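Local atomic coordinates of eukaryotic peptide chain release factor GTP-binding subunit (Schizosaccharomyces pombe, PDB entry 1R5B), a protein that serves as the GTP-binding subunit of a eukaryotic translation release factor and belongs to the elongation factor Tu family of P-loop GTPases. Residues Ser153-Glu158 and Glu193-Trp198; Val187-Asp192 and Met229-Tyr234. All blocks are in the same frame, centred on the assembly; numbering follows the deposited sequence.

Interaction 1 of 2, residues Ser153-Glu158 and Glu193-Trp198; sequences SARRGE and EPSVQW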
ATOM      1  N   SER A 153      -3.853  -6.559  26.383  1.00 31.98           N
ATOM      2  CA  SER A 153      -3.042  -7.370  27.277  1.00 32.08           C
ATOM      3  C   SER A 153      -3.651  -8.754  27.429  1.00 32.41           C
ATOM      4  O   SER A 153      -4.855  -8.886  27.653  1.00 32.39           O
ATOM      5  CB  SER A 153      -2.942  -6.727  28.655  1.00 32.01           C
ATOM      6  OG  SER A 153      -2.338  -7.622  29.571  1.00 31.75           O
ATOM      7  N   ALA A 154      -2.803  -9.774  27.337  1.00 32.78           N
ATOM      8  CA  ALA A 154      -3.215 -11.164  27.496  1.00 33.14           C
ATOM      9  C   ALA A 154      -3.067 -11.637  28.939  1.00 33.62           C
ATOM     10  O   ALA A 154      -3.542 -12.709  29.278  1.00 33.67           O
ATOM     11  CB  ALA A 154      -2.412 -12.059  26.573  1.00 33.01           C
ATOM     12  N   ARG A 155      -2.400 -10.852  29.780  1.00 34.31           N
ATOM     13  CA  ARG A 155      -2.242 -11.190  31.197  1.00 34.92           C
ATOM     14  C   ARG A 155      -3.592 -11.484  31.866  1.00 35.12           C
ATOM     15  O   ARG A 155      -4.563 -10.773  31.636  1.00 35.15           O
ATOM     16  CB  ARG A 155      -1.546 -10.044  31.933  1.00 35.08           C
ATOM     17  CG  ARG A 155      -1.239 -10.307  33.420  1.00 36.38           C
ATOM     18  CD  ARG A 155      -1.174  -9.046  34.277  1.00 37.77           C
ATOM     19  NE  ARG A 155      -0.237  -8.062  33.726  1.00 39.29           N
ATOM     20  CZ  ARG A 155       0.775  -7.491  34.383  1.00 41.37           C
ATOM     21  NH1 ARG A 155       1.036  -7.782  35.662  1.00 42.63           N
ATOM     22  NH2 ARG A 155       1.547  -6.612  33.743  1.00 41.99           N
ATOM     23  N   ARG A 156      -3.647 -12.527  32.689  1.00 35.30           N
ATOM     24  CA  ARG A 156      -4.862 -12.838  33.442  1.00 35.65           C
ATOM     25  C   ARG A 156      -5.144 -11.697  34.414  1.00 35.31           C
ATOM     26  O   ARG A 156      -4.216 -11.140  35.013  1.00 35.32           O
ATOM     27  CB  ARG A 156      -4.715 -14.171  34.193  1.00 36.16           C
ATOM     28  CG  ARG A 156      -4.600 -15.384  33.265  1.00 37.45           C
ATOM     29  CD  ARG A 156      -4.671 -16.753  33.951  1.00 38.62           C
ATOM     30  NE  ARG A 156      -4.308 -17.800  32.997  1.00 40.54           N
ATOM     31  CZ  ARG A 156      -5.110 -18.289  32.044  1.00 42.55           C
ATOM     32  NH1 ARG A 156      -6.372 -17.870  31.908  1.00 43.03           N
ATOM     33  NH2 ARG A 156      -4.644 -19.221  31.214  1.00 43.05           N
ATOM     34  N   GLY A 157      -6.420 -11.348  34.566  1.00 34.90           N
ATOM     35  CA  GLY A 157      -6.811 -10.161  35.318  1.00 34.77           C
ATOM     36  C   GLY A 157      -6.899  -8.908  34.455  1.00 34.60           C
ATOM     37  O   GLY A 157      -7.943  -8.274  34.402  1.00 34.54           O
ATOM     38  N   GLU A 158      -5.821  -8.566  33.756  1.00 34.39           N
ATOM     39  CA  GLU A 158      -5.762  -7.314  32.989  1.00 34.62           C
ATOM     40  C   GLU A 158      -6.669  -7.335  31.747  1.00 33.94           C
ATOM     41  O   GLU A 158      -7.425  -6.397  31.512  1.00 33.57           O
ATOM     42  CB  GLU A 158      -4.312  -7.015  32.588  1.00 35.13           C
ATOM     43  CG  GLU A 158      -3.976  -5.537  32.440  1.00 36.12           C
ATOM     44  CD  GLU A 158      -2.604  -5.320  31.832  1.00 37.52           C
ATOM     45  OE1 GLU A 158      -2.333  -4.208  31.332  1.00 39.85           O
ATOM     46  OE2 GLU A 158      -1.796  -6.267  31.841  1.00 37.81           O
ATOM     47  N   GLU A 193       4.598 -13.255  29.486  1.00 37.94           N
ATOM     48  CA  GLU A 193       4.441 -13.073  30.934  1.00 38.43           C
ATOM     49  C   GLU A 193       4.127 -14.370  31.700  1.00 38.53           C
ATOM     50  O   GLU A 193       3.687 -15.339  31.115  1.00 38.56           O
ATOM     51  CB  GLU A 193       3.354 -12.025  31.206  1.00 38.63           C
ATOM     52  CG  GLU A 193       3.848 -10.585  31.126  1.00 39.61           C
ATOM     53  CD  GLU A 193       3.026  -9.620  31.970  1.00 41.49           C
ATOM     54  OE1 GLU A 193       2.093 -10.061  32.679  1.00 42.58           O
ATOM     55  OE2 GLU A 193       3.318  -8.404  31.930  1.00 43.21           O
ATOM     56  N   PRO A 194       4.378 -14.397  33.004  1.00 38.83           N
ATOM     57  CA  PRO A 194       4.084 -15.580  33.835  1.00 39.01           C
ATOM     58  C   PRO A 194       2.703 -16.250  33.631  1.00 39.21           C
ATOM     59  O   PRO A 194       2.622 -17.476  33.528  1.00 39.10           O
ATOM     60  CB  PRO A 194       4.186 -15.024  35.258  1.00 39.03           C
ATOM     61  CG  PRO A 194       5.185 -13.913  35.152  1.00 39.06           C
ATOM     62  CD  PRO A 194       5.015 -13.319  33.785  1.00 38.83           C
ATOM     63  N   SER A 195       1.641 -15.450  33.574  1.00 39.43           N
ATOM     64  CA  SER A 195       0.267 -15.962  33.526  1.00 39.39           C
ATOM     65  C   SER A 195      -0.112 -16.491  32.142  1.00 39.48           C
ATOM     66  O   SER A 195      -1.030 -17.306  31.999  1.00 39.46           O
ATOM     67  CB  SER A 195      -0.698 -14.849  33.913  1.00 39.45           C
ATOM     68  OG  SER A 195      -0.589 -13.766  33.006  1.00 39.26           O
ATOM     69  N   VAL A 196       0.584 -15.983  31.132  1.00 39.31           N
ATOM     70  CA  VAL A 196       0.492 -16.460  29.760  1.00 39.37           C
ATOM     71  C   VAL A 196       1.863 -16.967  29.389  1.00 39.61           C
ATOM     72  O   VAL A 196       2.834 -16.209  29.465  1.00 40.29           O
ATOM     73  CB  VAL A 196       0.206 -15.296  28.798  1.00 39.32           C
ATOM     74  CG1 VAL A 196      -0.298 -15.815  27.446  1.00 39.44           C
ATOM     75  CG2 VAL A 196      -0.755 -14.306  29.425  1.00 39.39           C
ATOM     76  N   GLN A 197       1.998 -18.217  28.977  1.00 39.40           N
ATOM     77  CA  GLN A 197       3.339 -18.673  28.581  1.00 38.84           C
ATOM     78  C   GLN A 197       3.316 -19.148  27.147  1.00 38.36           C
ATOM     79  O   GLN A 197       3.653 -20.290  26.837  1.00 38.64           O
ATOM     80  CB  GLN A 197       3.857 -19.710  29.563  1.00 38.67           C
ATOM     81  CG  GLN A 197       4.165 -19.067  30.907  1.00 38.48           C
ATOM     82  CD  GLN A 197       4.851 -20.004  31.878  1.00 37.68           C
ATOM     83  OE1 GLN A 197       4.262 -20.374  32.885  1.00 36.93           O
ATOM     84  NE2 GLN A 197       6.090 -20.382  31.579  1.00 36.98           N
ATOM     85  N   TRP A 198       2.907 -18.221  26.284  1.00 37.55           N
ATOM     86  CA  TRP A 198       2.580 -18.503  24.897  1.00 37.20           C
ATOM     87  C   TRP A 198       1.562 -19.639  24.825  1.00 36.62           C
ATOM     88  O   TRP A 198       1.587 -20.466  23.920  1.00 36.48           O
ATOM     89  CB  TRP A 198       3.850 -18.797  24.080  1.00 37.29           C
ATOM     90  CG  TRP A 198       4.696 -17.570  23.869  1.00 37.40           C
ATOM     91  CD1 TRP A 198       5.749 -17.149  24.643  1.00 37.68           C
ATOM     92  CD2 TRP A 198       4.556 -16.599  22.830  1.00 36.39           C
ATOM     93  NE1 TRP A 198       6.263 -15.976  24.144  1.00 37.44           N
ATOM     94  CE2 TRP A 198       5.550 -15.617  23.031  1.00 35.98           C
ATOM     95  CE3 TRP A 198       3.684 -16.452  21.745  1.00 36.79           C
ATOM     96  CZ2 TRP A 198       5.698 -14.518  22.190  1.00 36.09           C
ATOM     97  CZ3 TRP A 198       3.831 -15.354  20.910  1.00 35.71           C
ATOM     98  CH2 TRP A 198       4.830 -14.402  21.138  1.00 35.62           C
TER

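Interaction 2 of 2, residues Val187-Asp192 and Met229-Tyr234; sequences VINKMD and MPVSAY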
ATOM      1  N   VAL A 187      -3.576  -6.711  18.321  1.00 30.87           N
ATOM      2  CA  VAL A 187      -2.339  -7.308  18.792  1.00 31.34           C
ATOM      3  C   VAL A 187      -2.529  -7.796  20.243  1.00 31.74           C
ATOM      4  O   VAL A 187      -2.817  -7.014  21.147  1.00 31.47           O
ATOM      5  CB  VAL A 187      -1.193  -6.285  18.622  1.00 31.30           C
ATOM      6  CG1 VAL A 187      -0.077  -6.534  19.542  1.00 31.84           C
ATOM      7  CG2 VAL A 187      -0.681  -6.323  17.169  1.00 32.03           C
ATOM      8  N   ILE A 188      -2.434  -9.104  20.442  1.00 31.93           N
ATOM      9  CA  ILE A 188      -2.537  -9.686  21.763  1.00 32.24           C
ATOM     10  C   ILE A 188      -1.125  -9.656  22.375  1.00 32.46           C
ATOM     11  O   ILE A 188      -0.267 -10.461  22.003  1.00 32.60           O
ATOM     12  CB  ILE A 188      -3.074 -11.146  21.695  1.00 32.39           C
ATOM     13  CG1 ILE A 188      -4.420 -11.238  20.957  1.00 31.95           C
ATOM     14  CG2 ILE A 188      -3.198 -11.737  23.101  1.00 32.64           C
ATOM     15  CD1 ILE A 188      -5.520 -10.470  21.561  1.00 31.74           C
ATOM     16  N   ASN A 189      -0.899  -8.733  23.313  1.00 32.07           N
ATOM     17  CA  ASN A 189       0.428  -8.448  23.866  1.00 31.23           C
ATOM     18  C   ASN A 189       0.691  -9.216  25.167  1.00 31.41           C
ATOM     19  O   ASN A 189      -0.213  -9.828  25.723  1.00 30.96           O
ATOM     20  CB  ASN A 189       0.538  -6.939  24.097  1.00 30.91           C
ATOM     21  CG  ASN A 189       1.964  -6.470  24.357  1.00 29.87           C
ATOM     22  OD1 ASN A 189       2.184  -5.478  25.052  1.00 27.28           O
ATOM     23  ND2 ASN A 189       2.931  -7.167  23.790  1.00 26.18           N
ATOM     24  N   LYS A 190       1.941  -9.188  25.629  1.00 31.49           N
ATOM     25  CA  LYS A 190       2.362  -9.813  26.885  1.00 31.96           C
ATOM     26  C   LYS A 190       2.241 -11.337  26.889  1.00 32.08           C
ATOM     27  O   LYS A 190       1.992 -11.940  27.929  1.00 32.19           O
ATOM     28  CB  LYS A 190       1.607  -9.220  28.083  1.00 32.04           C
ATOM     29  CG  LYS A 190       1.531  -7.697  28.095  1.00 32.33           C
ATOM     30  CD  LYS A 190       1.110  -7.202  29.472  1.00 33.11           C
ATOM     31  CE  LYS A 190       1.332  -5.713  29.663  1.00 33.07           C
ATOM     32  NZ  LYS A 190       0.390  -5.180  30.694  1.00 32.73           N
ATOM     33  N   MET A 191       2.454 -11.960  25.736  1.00 32.34           N
ATOM     34  CA  MET A 191       2.371 -13.415  25.626  1.00 32.75           C
ATOM     35  C   MET A 191       3.477 -14.132  26.431  1.00 34.21           C
ATOM     36  O   MET A 191       3.326 -15.297  26.786  1.00 34.67           O
ATOM     37  CB  MET A 191       2.416 -13.843  24.150  1.00 32.16           C
ATOM     38  CG  MET A 191       1.209 -13.397  23.312  1.00 29.73           C
ATOM     39  SD  MET A 191      -0.394 -14.079  23.803  1.00 23.67           S
ATOM     40  CE  MET A 191      -0.139 -15.736  23.726  1.00 24.92           C
ATOM     41  N   ASP A 192       4.566 -13.419  26.719  1.00 35.53           N
ATOM     42  CA  ASP A 192       5.725 -13.946  27.431  1.00 36.57           C
ATOM     43  C   ASP A 192       5.542 -14.030  28.955  1.00 37.27           C
ATOM     44  O   ASP A 192       6.261 -14.774  29.633  1.00 37.41           O
ATOM     45  CB  ASP A 192       6.940 -13.048  27.135  1.00 36.99           C
ATOM     46  CG  ASP A 192       6.883 -11.700  27.878  1.00 38.03           C
ATOM     47  OD1 ASP A 192       6.052 -10.834  27.518  1.00 39.55           O
ATOM     48  OD2 ASP A 192       7.631 -11.422  28.843  1.00 39.93           O
ATOM     49  N   MET A 229      -3.072 -11.163  16.193  1.00 34.85           N
ATOM     50  CA  MET A 229      -1.667 -11.574  16.219  1.00 34.75           C
ATOM     51  C   MET A 229      -1.094 -11.527  17.620  1.00 34.89           C
ATOM     52  O   MET A 229      -1.239 -10.520  18.310  1.00 34.77           O
ATOM     53  CB  MET A 229      -0.829 -10.665  15.338  1.00 34.76           C
ATOM     54  CG  MET A 229      -0.314 -11.385  14.120  1.00 34.37           C
ATOM     55  SD  MET A 229       0.613 -10.356  13.050  1.00 30.70           S
ATOM     56  CE  MET A 229      -0.472  -9.097  12.785  1.00 30.89           C
ATOM     57  N   PRO A 230      -0.432 -12.603  18.037  1.00 34.90           N
ATOM     58  CA  PRO A 230       0.241 -12.618  19.329  1.00 34.89           C
ATOM     59  C   PRO A 230       1.586 -11.942  19.179  1.00 34.87           C
ATOM     60  O   PRO A 230       2.245 -12.116  18.144  1.00 34.87           O
ATOM     61  CB  PRO A 230       0.403 -14.104  19.614  1.00 34.73           C
ATOM     62  CG  PRO A 230       0.544 -14.716  18.272  1.00 34.74           C
ATOM     63  CD  PRO A 230      -0.262 -13.883  17.329  1.00 34.97           C
ATOM     64  N   VAL A 231       1.931 -11.126  20.168  1.00 34.63           N
ATOM     65  CA  VAL A 231       3.255 -10.545  20.309  1.00 34.58           C
ATOM     66  C   VAL A 231       3.630 -10.417  21.784  1.00 34.86           C
ATOM     67  O   VAL A 231       2.806 -10.600  22.690  1.00 34.28           O
ATOM     68  CB  VAL A 231       3.346  -9.137  19.690  1.00 34.50           C
ATOM     69  CG1 VAL A 231       2.780  -9.107  18.272  1.00 34.84           C
ATOM     70  CG2 VAL A 231       2.622  -8.116  20.550  1.00 34.67           C
ATOM     71  N   SER A 232       4.897 -10.095  22.004  1.00 35.32           N
ATOM     72  CA  SER A 232       5.365  -9.600  23.284  1.00 35.41           C
ATOM     73  C   SER A 232       6.276  -8.413  23.014  1.00 35.26           C
ATOM     74  O   SER A 232       7.367  -8.567  22.469  1.00 35.00           O
ATOM     75  CB  SER A 232       6.109 -10.682  24.058  1.00 35.49           C
ATOM     76  OG  SER A 232       6.830 -10.101  25.127  1.00 36.18           O
ATOM     77  N   ALA A 233       5.812  -7.233  23.410  1.00 35.32           N
ATOM     78  CA  ALA A 233       6.496  -5.977  23.141  1.00 35.43           C
ATOM     79  C   ALA A 233       7.731  -5.826  24.016  1.00 35.61           C
ATOM     80  O   ALA A 233       8.662  -5.096  23.665  1.00 35.97           O
ATOM     81  CB  ALA A 233       5.541  -4.800  23.364  1.00 35.22           C
ATOM     82  N   TYR A 234       7.732  -6.508  25.159  1.00 35.72           N
ATOM     83  CA  TYR A 234       8.857  -6.461  26.073  1.00 35.74           C
ATOM     84  C   TYR A 234      10.040  -7.154  25.411  1.00 35.65           C
ATOM     85  O   TYR A 234      11.087  -6.541  25.234  1.00 35.83           O
ATOM     86  CB  TYR A 234       8.506  -7.117  27.419  1.00 35.97           C
ATOM     87  CG  TYR A 234       9.604  -6.994  28.470  1.00 36.61           C
ATOM     88  CD1 TYR A 234       9.901  -5.763  29.053  1.00 36.75           C
ATOM     89  CD2 TYR A 234      10.351  -8.104  28.864  1.00 37.14           C
ATOM     90  CE1 TYR A 234      10.909  -5.638  29.998  1.00 37.43           C
ATOM     91  CE2 TYR A 234      11.364  -7.992  29.820  1.00 37.68           C
ATOM     92  CZ  TYR A 234      11.637  -6.756  30.381  1.00 37.87           C
ATOM     93  OH  TYR A 234      12.631  -6.628  31.323  1.00 38.73           O
TER

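Interaction 1 of 2, residues Ser153-Glu158 and Glu193-Trp198
Two loops lie side by side here, with Arg155 and Ser195 the pair whose CA atoms come closest. The tight, buried part is the packing of Val196 on Ala154. Val196 lays CG2 against the carbonyl oxygen, 3.2 Å from Ala154 O, and the same methyl touches Ala154 CB at 4.0 Å. Ser195 comes next, its OG in the crowded position between its own backbone N and carbonyl carbon. From there it takes a weak but fairly straight hydrogen bond from Arg156 N, at 3.3 Å from OG, while Arg155 CG packs beside the hydroxyl.

Towards solvent the contact loosens into charge. Arg155 starts with CG anti to the backbone N (chi1 -176°) and bends at chi3 (-54°), which brings its guanidinium across the tip of Glu193. The two flat groups stand 75° apart, and Glu193 OE1 sits over one face of the guanidinium. The salt bridge is measured between Arg155 NH2 and Glu193 OE2 at 3.1 Å, but no N-H points at that oxygen, so it is attraction between charges and not a directed bond. Glu158 completes the network: its OE2 receives a weak bond from Arg155 NE at 3.0 Å and a shorter one from Ser153 OG at 2.7 Å. Ser153 OG also accepts from Arg155 N, an ST turn. Further out, the exposed Arg156 extends its chain past Ser195, CG lying 4.0 Å from Ser195 CB.

The loop 153-158 leaves strand 147-153 and, with Gly157 as N-cap, enters helix 158-161; residues 193-198 lead from strand 184-189 into helix 200-218, whose Arg202 bonds to Ala154 O and packs against Val196 and Arg156.

Interaction 2 of 2, residues Val187-Asp192 and Met229-Tyr234
Strands 184-189 and 226-230 run parallel at their last residues, and the pairing carries on into the loops beyond. Ile188 N donates to Met229 O at 2.8 Å, and Ile188 O accepts from Val231 N at 2.9 Å in a nearly straight bond (173°), so Ile188 bonds to the neighbouring segment on both sides of Pro230. Past the strand ends, Met191 N still reaches Val231 O, weakly, at 3.4 Å. On the Val187 side of the sheet, Val187 CG1 meets Val231 CG2 at 3.3 Å, the two side chains crossing at about a right angle, and Val187 also touches Leu59 of helix 56-66.

This is the carboxy-terminal edge of a P-loop GTPase sheet, and strand 226-230 is its outermost strand on this side. Asn189 to Asp192 read NKMD, matching the G4 (NKxD) motif, and Ser232-Ala233 fit G5; as in relatives, the two loops probably line the nucleotide pocket.

Asp192 links them directly. Its CG sits between the backbone N and the carbonyl carbon (chi1 74°), which turns the chain towards Ser232. CB lies 3.6 Å from Ser232 OG, and CG is closer still. OD1 is the tip that bonds: Ser232 OG donates to it at 2.6 Å, coming from above the carboxylate plane (62° out of it), while OD2 goes on to within 4.3 Å of Tyr234 CD2. Ser232 OG is also hydrogen-bonded to Thr235. On the Ile188-Pro230 face, Met191 CG rests on Pro230 CB at 3.9 Å, and Tyr203 of helix 200-218 packs against Ile188, Met191 and Pro230.

From the N terminus the segments come as 153-158, 187-192, 193-198 and 229-234, so the two contacts cross. Interaction 1 closes a loop holding helix 169-178 and strand 184-189. Interaction 2 opens within that loop and closes beyond helix 200-218, completing a beta-alpha-beta crossover. Because 187-192 runs directly into 193-198, one continuous piece of chain serves both, its first half meeting the end of strand 226-230 and the residues after it, its second half the loop after strand 147-153. Lys190 NZ forms a salt bridge with Glu158 OE2 and also hydrogen-bonds to Asp53 O, and Trp198 N probably bonds back to Met191 O. Together they tie the ends of three adjacent parallel strands.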